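Local coordinates for RagB/SusD domain protein (Flavobacterium johnsoniae, PDB 5J90) that binds chitin as a SusD-like outer-membrane lipoprotein, probably holding chitin chains at the cell surface for a polysaccharide utilization system, at residues M212-V217 with R498-V503; E434-Y439 with F463-I468; S198-A203 with Q232-M237. All coordinates share one frame; numbering follows the deposited sequence.

Contact 1: M212-V217 with R498-V503. With EDO (1,2-ethanediol), chain E.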
loop_
_atom_site.group_PDB
_atom_site.type_symbol
_atom_site.label_atom_id
_atom_site.label_comp_id
_atom_site.label_asym_id
_atom_site.label_seq_id
_atom_site.Cartn_x
_atom_site.Cartn_y
_atom_site.Cartn_z
ATOM N N MET A 212 -8.118 -12.250 8.462
ATOM C CA MET A 212 -6.971 -12.702 7.693
ATOM C C MET A 212 -6.734 -11.788 6.495
ATOM O O MET A 212 -5.588 -11.566 6.099
ATOM C CB MET A 212 -7.131 -14.163 7.251
ATOM C CG MET A 212 -5.799 -14.860 6.990
ATOM S SD MET A 212 -4.776 -15.038 8.483
ATOM C CE MET A 212 -5.785 -16.188 9.420
ATOM N N ARG A 213 -7.809 -11.245 5.925
ATOM C CA ARG A 213 -7.668 -10.320 4.802
ATOM C C ARG A 213 -6.713 -9.175 5.107
ATOM O O ARG A 213 -5.982 -8.731 4.218
ATOM C CB ARG A 213 -9.026 -9.730 4.402
ATOM C CG ARG A 213 -8.967 -8.887 3.126
ATOM C CD ARG A 213 -9.190 -9.747 1.876
ATOM N NE ARG A 213 -10.615 -10.047 1.721
ATOM C CZ ARG A 213 -11.143 -11.265 1.632
ATOM N NH1 ARG A 213 -12.459 -11.391 1.518
ATOM N NH2 ARG A 213 -10.384 -12.362 1.651
ATOM N N ILE A 214 -6.747 -8.691 6.346
ATOM C CA ILE A 214 -6.003 -7.478 6.689
ATOM C C ILE A 214 -4.656 -7.763 7.355
ATOM O O ILE A 214 -4.026 -6.851 7.892
ATOM C CB ILE A 214 -6.854 -6.507 7.547
ATOM C CG1 ILE A 214 -7.143 -7.081 8.939
ATOM C CG2 ILE A 214 -8.151 -6.169 6.813
ATOM C CD1 ILE A 214 -7.742 -6.062 9.902
ATOM N N VAL A 215 -4.183 -9.005 7.286
ATOM C CA VAL A 215 -2.959 -9.352 8.018
ATOM C C VAL A 215 -1.697 -8.620 7.531
ATOM O O VAL A 215 -0.765 -8.419 8.320
ATOM C CB VAL A 215 -2.744 -10.887 8.056
ATOM C CG1 VAL A 215 -2.310 -11.422 6.700
ATOM C CG2 VAL A 215 -1.724 -11.254 9.135
ATOM N N LYS A 216 -1.646 -8.226 6.260
ATOM C CA LYS A 216 -0.475 -7.491 5.760
ATOM C C LYS A 216 -0.521 -6.013 6.116
ATOM O O LYS A 216 0.523 -5.404 6.350
ATOM C CB LYS A 216 -0.277 -7.675 4.240
ATOM C CG LYS A 216 -0.167 -9.135 3.816
ATOM C CD LYS A 216 0.633 -9.381 2.530
ATOM C CE LYS A 216 0.053 -8.668 1.349
ATOM N NZ LYS A 216 0.745 -9.120 0.087
ATOM N N VAL A 217 -1.708 -5.418 6.150
ATOM C CA VAL A 217 -1.816 -3.985 6.403
ATOM C C VAL A 217 -1.912 -3.670 7.903
ATOM O O VAL A 217 -1.388 -2.656 8.368
ATOM C CB VAL A 217 -3.003 -3.361 5.605
ATOM C CG1 VAL A 217 -4.344 -3.844 6.137
ATOM C CG2 VAL A 217 -2.937 -1.838 5.637
ATOM N N ARG A 498 -3.764 -0.374 -5.745
ATOM C CA ARG A 498 -4.059 -1.323 -4.666
ATOM C C ARG A 498 -4.978 -0.749 -3.602
ATOM O O ARG A 498 -4.769 0.374 -3.122
ATOM C CB ARG A 498 -2.753 -1.796 -4.018
ATOM C CG ARG A 498 -1.986 -2.762 -4.890
ATOM C CD ARG A 498 -0.524 -2.910 -4.446
ATOM N NE ARG A 498 0.124 -3.917 -5.279
ATOM C CZ ARG A 498 0.188 -5.211 -4.985
ATOM N NH1 ARG A 498 -0.321 -5.660 -3.846
ATOM N NH2 ARG A 498 0.774 -6.052 -5.838
ATOM N N VAL A 499 -6.007 -1.511 -3.241
ATOM C CA VAL A 499 -6.856 -1.147 -2.106
ATOM C C VAL A 499 -6.054 -1.272 -0.807
ATOM O O VAL A 499 -4.983 -1.898 -0.777
ATOM C CB VAL A 499 -8.165 -1.979 -2.022
ATOM C CG1 VAL A 499 -8.944 -1.877 -3.330
ATOM C CG2 VAL A 499 -7.887 -3.446 -1.670
ATOM N N TRP A 500 -6.568 -0.667 0.260
ATOM C CA TRP A 500 -5.876 -0.603 1.548
ATOM C C TRP A 500 -5.313 -1.934 2.062
ATOM O O TRP A 500 -4.145 -1.983 2.470
ATOM C CB TRP A 500 -6.808 0.072 2.560
ATOM C CG TRP A 500 -6.470 -0.054 4.015
ATOM C CD1 TRP A 500 -5.565 0.683 4.727
ATOM C CD2 TRP A 500 -7.081 -0.952 4.951
ATOM N NE1 TRP A 500 -5.569 0.286 6.051
ATOM C CE2 TRP A 500 -6.491 -0.717 6.211
ATOM C CE3 TRP A 500 -8.069 -1.936 4.842
ATOM C CZ2 TRP A 500 -6.855 -1.438 7.353
ATOM C CZ3 TRP A 500 -8.427 -2.649 5.970
ATOM C CH2 TRP A 500 -7.824 -2.396 7.213
ATOM N N TRP A 501 -6.092 -3.018 2.048
ATOM C CA TRP A 501 -5.544 -4.276 2.583
ATOM C C TRP A 501 -4.542 -4.942 1.640
ATOM O O TRP A 501 -3.765 -5.795 2.070
ATOM C CB TRP A 501 -6.629 -5.280 3.034
ATOM C CG TRP A 501 -7.654 -5.676 1.988
ATOM C CD1 TRP A 501 -8.971 -5.303 1.982
ATOM C CD2 TRP A 501 -7.476 -6.540 0.847
ATOM N NE1 TRP A 501 -9.621 -5.858 0.900
ATOM C CE2 TRP A 501 -8.732 -6.626 0.188
ATOM C CE3 TRP A 501 -6.395 -7.260 0.323
ATOM C CZ2 TRP A 501 -8.925 -7.380 -0.979
ATOM C CZ3 TRP A 501 -6.589 -8.012 -0.836
ATOM C CH2 TRP A 501 -7.847 -8.060 -1.478
ATOM N N ASP A 502 -4.546 -4.548 0.368
ATOM C CA ASP A 502 -3.717 -5.179 -0.661
ATOM C C ASP A 502 -2.356 -4.503 -0.755
ATOM O O ASP A 502 -1.879 -4.165 -1.835
ATOM C CB ASP A 502 -4.461 -5.116 -2.010
ATOM C CG ASP A 502 -3.833 -5.976 -3.091
ATOM O OD1 ASP A 502 -3.100 -6.928 -2.743
ATOM O OD2 ASP A 502 -4.105 -5.695 -4.287
ATOM N N VAL A 503 -1.721 -4.317 0.393
ATOM C CA VAL A 503 -0.462 -3.583 0.444
ATOM C C VAL A 503 0.656 -4.367 -0.242
ATOM O O VAL A 503 0.700 -5.604 -0.193
ATOM C CB VAL A 503 -0.107 -3.236 1.913
ATOM C CG1 VAL A 503 0.018 -4.476 2.736
ATOM C CG2 VAL A 503 1.162 -2.391 1.998
HETATM C C1 EDO E . 3.381 -8.845 -2.954
HETATM O O1 EDO E . 4.055 -9.297 -4.145
HETATM C C2 EDO E . 2.269 -7.869 -3.311
HETATM O O2 EDO E . 1.358 -8.410 -4.282
HETATM O O HOH W 1 -3.625 -7.294 4.371
HETATM O O HOH W 2 -0.885 -7.750 -1.520
#
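R213 and W501 meet with the aliphatic part of the arginine laid over one face of the indole. From CB the chain sets off with CG anti to the backbone N (chi1 -173°), and CG lies 3.5 Å from the centroid of the W501 five-membered ring, a CH-pi contact. The bend at chi2 sets CD over the ring, 3.6 Å from W501 CE2, and that at chi3 starts NE away from it. The guanidinium beyond is turned 53° from the indole plane, and NH1 forms salt bridges with E434 and D132. D132 also accepts the W501 NE1 bond, so one carboxylate serves both partners.

V217 packs on the other tryptophan: CG2 sits over the five-membered ring of W500, 3.4 Å from NE1. I214 CG2 touches the same indole at CZ3. One water ties the backbones together, donating to R213 O and, at 2.7 Å, to W501 O, while accepting from K216 N.

The contact seats the loop segment 498-503, with its V499-D502 type I turn, against the end of helix 196-213, with helix 154-177 and helix 432-442 packing around the R213-W501 pair and helix 219-231 behind I214.

Contact 2: E434-Y439 with F463-I468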
loop_
_atom_site.group_PDB
_atom_site.type_symbol
_atom_site.label_atom_id
_atom_site.label_comp_id
_atom_site.label_asym_id
_atom_site.label_seq_id
_atom_site.Cartn_x
_atom_site.Cartn_y
_atom_site.Cartn_z
ATOM N N GLU A 434 -14.070 -14.600 -3.425
ATOM C CA GLU A 434 -13.166 -14.856 -2.316
ATOM C C GLU A 434 -11.806 -15.329 -2.826
ATOM O O GLU A 434 -10.774 -14.939 -2.299
ATOM C CB GLU A 434 -13.775 -15.871 -1.356
ATOM C CG GLU A 434 -12.938 -16.106 -0.095
ATOM C CD GLU A 434 -12.632 -14.835 0.682
ATOM O OE1 GLU A 434 -13.375 -13.836 0.566
ATOM O OE2 GLU A 434 -11.639 -14.834 1.439
ATOM N N ALA A 435 -11.800 -16.168 -3.860
ATOM C CA ALA A 435 -10.542 -16.652 -4.424
ATOM C C ALA A 435 -9.699 -15.515 -4.993
ATOM O O ALA A 435 -8.475 -15.511 -4.836
ATOM C CB ALA A 435 -10.809 -17.721 -5.503
ATOM N N TRP A 436 -10.350 -14.561 -5.662
ATOM C CA TRP A 436 -9.660 -13.374 -6.195
ATOM C C TRP A 436 -9.072 -12.524 -5.065
ATOM O O TRP A 436 -7.932 -12.054 -5.157
ATOM C CB TRP A 436 -10.622 -12.546 -7.068
ATOM C CG TRP A 436 -10.072 -11.250 -7.615
ATOM C CD1 TRP A 436 -8.871 -11.057 -8.248
ATOM C CD2 TRP A 436 -10.728 -9.979 -7.603
ATOM N NE1 TRP A 436 -8.737 -9.732 -8.614
ATOM C CE2 TRP A 436 -9.868 -9.054 -8.235
ATOM C CE3 TRP A 436 -11.968 -9.533 -7.123
ATOM C CZ2 TRP A 436 -10.202 -7.703 -8.378
ATOM C CZ3 TRP A 436 -12.305 -8.195 -7.274
ATOM C CH2 TRP A 436 -11.424 -7.298 -7.899
ATOM N N SER A 437 -9.833 -12.330 -3.994
ATOM C CA SER A 437 -9.302 -11.583 -2.852
ATOM C C SER A 437 -8.107 -12.293 -2.205
ATOM O O SER A 437 -7.086 -11.667 -1.916
ATOM C CB SER A 437 -10.411 -11.309 -1.840
ATOM O OG SER A 437 -11.381 -10.462 -2.433
ATOM N N ASP A 438 -8.219 -13.603 -1.992
ATOM C CA ASP A 438 -7.114 -14.371 -1.419
ATOM C C ASP A 438 -5.890 -14.373 -2.334
ATOM O O ASP A 438 -4.748 -14.324 -1.853
ATOM C CB ASP A 438 -7.579 -15.804 -1.159
ATOM C CG ASP A 438 -7.352 -16.266 0.267
ATOM O OD1 ASP A 438 -7.071 -15.455 1.180
ATOM O OD2 ASP A 438 -7.464 -17.490 0.467
ATOM N N TYR A 439 -6.104 -14.412 -3.650
ATOM C CA TYR A 439 -5.002 -14.384 -4.601
ATOM C C TYR A 439 -4.299 -13.034 -4.550
ATOM O O TYR A 439 -3.069 -12.953 -4.582
ATOM C CB TYR A 439 -5.474 -14.665 -6.035
ATOM C CG TYR A 439 -4.357 -14.465 -7.030
ATOM C CD1 TYR A 439 -3.415 -15.460 -7.261
ATOM C CD2 TYR A 439 -4.215 -13.256 -7.711
ATOM C CE1 TYR A 439 -2.374 -15.267 -8.157
ATOM C CE2 TYR A 439 -3.180 -13.054 -8.605
ATOM C CZ TYR A 439 -2.263 -14.064 -8.825
ATOM O OH TYR A 439 -1.234 -13.868 -9.726
ATOM N N PHE A 463 0.800 -8.745 -11.908
ATOM C CA PHE A 463 -0.074 -8.703 -10.739
ATOM C C PHE A 463 -1.559 -8.678 -11.059
ATOM O O PHE A 463 -2.387 -8.921 -10.185
ATOM C CB PHE A 463 0.343 -7.562 -9.809
ATOM C CG PHE A 463 1.729 -7.740 -9.285
ATOM C CD1 PHE A 463 1.964 -8.594 -8.223
ATOM C CD2 PHE A 463 2.796 -7.117 -9.899
ATOM C CE1 PHE A 463 3.254 -8.800 -7.753
ATOM C CE2 PHE A 463 4.086 -7.327 -9.427
ATOM C CZ PHE A 463 4.299 -8.169 -8.363
ATOM N N GLY A 464 -1.887 -8.401 -12.313
ATOM C CA GLY A 464 -3.274 -8.451 -12.736
ATOM C C GLY A 464 -4.155 -7.393 -12.104
ATOM O O GLY A 464 -3.684 -6.368 -11.593
ATOM N N VAL A 465 -5.459 -7.641 -12.150
ATOM C CA VAL A 465 -6.429 -6.655 -11.695
ATOM C C VAL A 465 -6.458 -6.606 -10.175
ATOM O O VAL A 465 -6.702 -7.624 -9.509
ATOM C CB VAL A 465 -7.841 -6.973 -12.231
ATOM C CG1 VAL A 465 -8.809 -5.886 -11.803
ATOM C CG2 VAL A 465 -7.822 -7.133 -13.758
ATOM N N ARG A 466 -6.189 -5.427 -9.621
ATOM C CA ARG A 466 -6.159 -5.267 -8.165
ATOM C C ARG A 466 -7.480 -4.716 -7.624
ATOM O O ARG A 466 -7.788 -4.878 -6.444
ATOM C CB ARG A 466 -4.976 -4.399 -7.710
ATOM C CG ARG A 466 -3.628 -4.820 -8.293
ATOM C CD ARG A 466 -3.298 -6.303 -8.148
ATOM N NE ARG A 466 -3.012 -6.691 -6.764
ATOM C CZ ARG A 466 -2.437 -7.840 -6.411
ATOM N NH1 ARG A 466 -2.054 -8.725 -7.326
ATOM N NH2 ARG A 466 -2.215 -8.106 -5.135
ATOM N N ARG A 467 -8.257 -4.049 -8.482
ATOM C CA ARG A 467 -9.553 -3.498 -8.082
ATOM C C ARG A 467 -10.328 -3.118 -9.325
ATOM O O ARG A 467 -9.781 -3.130 -10.429
ATOM C CB ARG A 467 -9.384 -2.247 -7.200
ATOM C CG ARG A 467 -8.786 -1.058 -7.960
ATOM C CD ARG A 467 -8.648 0.169 -7.074
ATOM N NE ARG A 467 -9.929 0.827 -6.783
ATOM C CZ ARG A 467 -10.466 1.788 -7.530
ATOM N NH1 ARG A 467 -9.883 2.182 -8.663
ATOM N NH2 ARG A 467 -11.594 2.362 -7.135
ATOM N N ILE A 468 -11.598 -2.762 -9.134
ATOM C CA ILE A 468 -12.387 -2.177 -10.215
ATOM C C ILE A 468 -12.564 -0.687 -9.931
ATOM O O ILE A 468 -12.689 -0.259 -8.777
ATOM C CB ILE A 468 -13.736 -2.917 -10.396
ATOM C CG1 ILE A 468 -13.457 -4.381 -10.742
ATOM C CG2 ILE A 468 -14.603 -2.242 -11.472
ATOM C CD1 ILE A 468 -14.707 -5.241 -10.938
HETATM O O HOH W 3 -1.192 -11.232 -5.892
#
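W436 reaches from its helix to the backbone of V465, and its indole N-H makes the one direct hydrogen bond between the two segments. NE1 donates to V465 O at 3.1 Å with an N-H...O angle of 150°. The oxygen lies at the edge of the ring, near its plane, and the donor is tilted 29° from the carbonyl plane. CG stands anti to the backbone N (chi1 176°), and the far end of the indole reaches the loop. Beside the polar bond, W436 CZ2 packs against V465 CG1 at 4.1 Å and against the peptide that joins R466 to R467. A phenylalanine in place of W436 would probably leave V465 O without its indole donor and open a gap where the six-membered part of the indole meets V465 CG1.

One turn along, the Y439 ring brings its edge toward F463 O, with CE2 4.5 Å away. That carbonyl is held from its own side of the contact, since R466 NH1 donates to F463 O at 2.9 Å, a bond within the loop. The same nitrogen gives a bond to a water that lies 2.9 Å from Y439 O and can bridge loop and helix.

Farther out, D502 takes a salt bridge from R466 NH2 and would help to fix the guanidinium, while R440 NH1 bonds to R466 O. T133 and S57 pack on W436, and W60 and Y79 on V465. Within the largely helical SusD-like fold, the irregular segment 463-468 thus packs on helix 432-442 through the W436 N-H to V465 O, the R440 bond to R466 O and probably the water, while R466 braces the loop internally.

Contact 3: S198-A203 with Q232-M237. With EDO (1,2-ethanediol), chain F.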
loop_
_atom_site.group_PDB
_atom_site.type_symbol
_atom_site.label_atom_id
_atom_site.label_comp_id
_atom_site.label_asym_id
_atom_site.label_seq_id
_atom_site.Cartn_x
_atom_site.Cartn_y
_atom_site.Cartn_z
ATOM N N SER A 198 -26.291 -21.054 14.603
ATOM C CA SER A 198 -25.616 -21.245 13.324
ATOM C C SER A 198 -25.291 -19.908 12.659
ATOM O O SER A 198 -24.253 -19.764 12.011
ATOM C CB SER A 198 -26.466 -22.102 12.396
ATOM O OG SER A 198 -26.621 -23.395 12.958
ATOM N N TRP A 199 -26.174 -18.930 12.828
ATOM C CA TRP A 199 -25.910 -17.587 12.343
ATOM C C TRP A 199 -24.720 -16.954 13.078
ATOM O O TRP A 199 -23.900 -16.266 12.464
ATOM C CB TRP A 199 -27.175 -16.732 12.440
ATOM C CG TRP A 199 -28.066 -16.916 11.241
ATOM C CD1 TRP A 199 -29.102 -17.803 11.104
ATOM C CD2 TRP A 199 -27.978 -16.205 10.003
ATOM N NE1 TRP A 199 -29.667 -17.674 9.856
ATOM C CE2 TRP A 199 -28.993 -16.704 9.159
ATOM C CE3 TRP A 199 -27.139 -15.190 9.524
ATOM C CZ2 TRP A 199 -29.193 -16.220 7.866
ATOM C CZ3 TRP A 199 -27.340 -14.712 8.241
ATOM C CH2 TRP A 199 -28.359 -15.228 7.429
ATOM N N VAL A 200 -24.603 -17.191 14.379
ATOM C CA VAL A 200 -23.472 -16.653 15.131
ATOM C C VAL A 200 -22.178 -17.331 14.689
ATOM O O VAL A 200 -21.156 -16.663 14.493
ATOM C CB VAL A 200 -23.667 -16.792 16.659
ATOM C CG1 VAL A 200 -22.380 -16.421 17.401
ATOM C CG2 VAL A 200 -24.831 -15.924 17.124
ATOM N N ARG A 201 -22.223 -18.643 14.481
ATOM C CA ARG A 201 -21.049 -19.383 14.043
ATOM C C ARG A 201 -20.600 -18.888 12.663
ATOM O O ARG A 201 -19.394 -18.783 12.388
ATOM C CB ARG A 201 -21.347 -20.893 14.059
ATOM C CG ARG A 201 -20.147 -21.781 13.805
ATOM C CD ARG A 201 -20.451 -23.242 14.162
ATOM N NE ARG A 201 -20.667 -23.432 15.595
ATOM C CZ ARG A 201 -21.824 -23.786 16.152
ATOM N NH1 ARG A 201 -22.906 -23.985 15.404
ATOM N NH2 ARG A 201 -21.897 -23.952 17.467
ATOM N N PHE A 202 -21.562 -18.563 11.800
ATOM C CA PHE A 202 -21.239 -17.967 10.506
ATOM C C PHE A 202 -20.588 -16.599 10.718
ATOM O O PHE A 202 -19.529 -16.323 10.145
ATOM C CB PHE A 202 -22.482 -17.860 9.607
ATOM C CG PHE A 202 -22.274 -17.001 8.380
ATOM C CD1 PHE A 202 -21.184 -17.205 7.541
ATOM C CD2 PHE A 202 -23.166 -15.986 8.070
ATOM C CE1 PHE A 202 -20.983 -16.406 6.416
ATOM C CE2 PHE A 202 -22.971 -15.190 6.943
ATOM C CZ PHE A 202 -21.890 -15.404 6.125
ATOM N N ALA A 203 -21.191 -15.755 11.549
ATOM C CA ALA A 203 -20.621 -14.437 11.817
ATOM C C ALA A 203 -19.184 -14.540 12.329
ATOM O O ALA A 203 -18.324 -13.758 11.914
ATOM C CB ALA A 203 -21.488 -13.657 12.809
ATOM N N GLN A 232 -14.936 -17.076 20.577
ATOM C CA GLN A 232 -16.360 -16.934 20.855
ATOM C C GLN A 232 -16.923 -18.307 21.205
ATOM O O GLN A 232 -16.464 -19.320 20.682
ATOM C CB GLN A 232 -17.079 -16.328 19.637
ATOM C CG GLN A 232 -18.359 -15.563 19.959
ATOM C CD GLN A 232 -19.598 -16.441 20.074
ATOM O OE1 GLN A 232 -19.684 -17.511 19.473
ATOM N NE2 GLN A 232 -20.573 -15.975 20.852
ATOM N N LYS A 233 -17.922 -18.338 22.078
ATOM C CA LYS A 233 -18.386 -19.613 22.632
ATOM C C LYS A 233 -18.862 -20.646 21.610
ATOM O O LYS A 233 -18.831 -21.846 21.890
ATOM C CB LYS A 233 -19.436 -19.407 23.732
ATOM C CG LYS A 233 -20.770 -18.899 23.244
ATOM C CD LYS A 233 -21.709 -18.604 24.409
ATOM C CE LYS A 233 -22.045 -19.846 25.197
ATOM N NZ LYS A 233 -22.989 -19.515 26.313
ATOM N N PHE A 234 -19.291 -20.199 20.427
ATOM C CA PHE A 234 -19.729 -21.126 19.388
ATOM C C PHE A 234 -18.649 -21.405 18.339
ATOM O O PHE A 234 -18.795 -22.300 17.496
ATOM C CB PHE A 234 -21.030 -20.634 18.741
ATOM C CG PHE A 234 -22.137 -20.404 19.732
ATOM C CD1 PHE A 234 -22.571 -21.442 20.541
ATOM C CD2 PHE A 234 -22.719 -19.158 19.887
ATOM C CE1 PHE A 234 -23.580 -21.244 21.467
ATOM C CE2 PHE A 234 -23.727 -18.956 20.811
ATOM C CZ PHE A 234 -24.155 -20.004 21.604
ATOM N N GLY A 235 -17.561 -20.641 18.409
ATOM C CA GLY A 235 -16.443 -20.802 17.491
ATOM C C GLY A 235 -16.790 -20.650 16.022
ATOM O O GLY A 235 -17.795 -20.030 15.658
ATOM N N VAL A 236 -15.940 -21.215 15.175
ATOM C CA VAL A 236 -16.135 -21.110 13.731
ATOM C C VAL A 236 -16.665 -22.428 13.148
ATOM O O VAL A 236 -16.825 -23.427 13.868
ATOM C CB VAL A 236 -14.856 -20.615 13.008
ATOM C CG1 VAL A 236 -14.465 -19.220 13.517
ATOM C CG2 VAL A 236 -13.696 -21.609 13.160
ATOM N N MET A 237 -16.983 -22.429 11.858
ATOM C CA MET A 237 -17.519 -23.632 11.216
ATOM C C MET A 237 -16.631 -24.847 11.458
ATOM O O MET A 237 -15.402 -24.751 11.378
ATOM C CB MET A 237 -17.644 -23.417 9.711
ATOM C CG MET A 237 -18.584 -22.302 9.314
ATOM S SD MET A 237 -18.571 -22.110 7.526
ATOM C CE MET A 237 -19.658 -20.695 7.382
HETATM C C1 EDO F . -13.378 -24.639 17.039
HETATM O O1 EDO F . -14.621 -24.849 17.720
HETATM C C2 EDO F . -13.509 -23.466 16.076
HETATM O O2 EDO F . -13.657 -22.244 16.801
HETATM O O HOH W 4 -19.997 -24.865 19.488
#
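A type I beta turn, Q232 to G235, follows helix 219-231 and brings the chain back against helix 196-213, where R201 and F234 carry the main polar link. R201 NE donates to F234 O at 2.9 Å with an angle of 155°, the oxygen lying 17° out of the guanidinium plane. The bend at chi3 turns NE out of an otherwise extended chain, toward F234 O. NH2 approaches F234 CB at 3.7 Å, with guanidinium and phenyl planes 82° apart; its salt bridge goes to E197, in the same helix, and it also donates to a water. Lower down the chain, R201 CG rests on the backbone, 3.5 Å from G235 O.

On one flank V200 CG1 comes to the edge of the F234 ring, 3.7 Å from CD2, and also touches the amide of Q232. The turn is closed by G235 N to Q232 O, and the Q232 amide adds to it: F234 N donates to OE1 at 2.9 Å, from above the carbonyl plane of the amide, and N204 gives OE1 a second bond. On the other flank M237 lies side by side with F202, its CE 3.8 Å from CD1, and the F202 ring stacks on F244.

G235 has a positive phi, which favours glycine at this corner. Such a tight turn after the second helix of an antiparallel pair, laid back on the first, is consistent with the helical-hairpin build of the TPR-like SusD family.

How the contacts relate
Following the chain from the N terminus, helix 196-213 is the first element to take part and serves two contacts: residues 198-203 belong to contact 3, and its last residues with the turn after it, 212-217, to contact 1. Contact 3 closes a short loop through helix 219-231. Contact 1 stays open until the chain is nearly finished, at 498-503, so the two cross, with no touch between them. Contact 2 opens and closes within that long excursion, joining helix 432-442 to the loop after it. Contacts 1 and 2 do touch, through two salt bridges: R213-E434 joins helix 196-213 to helix 432-442, and D502-R466 the C-terminal loop to the loop at 463-468.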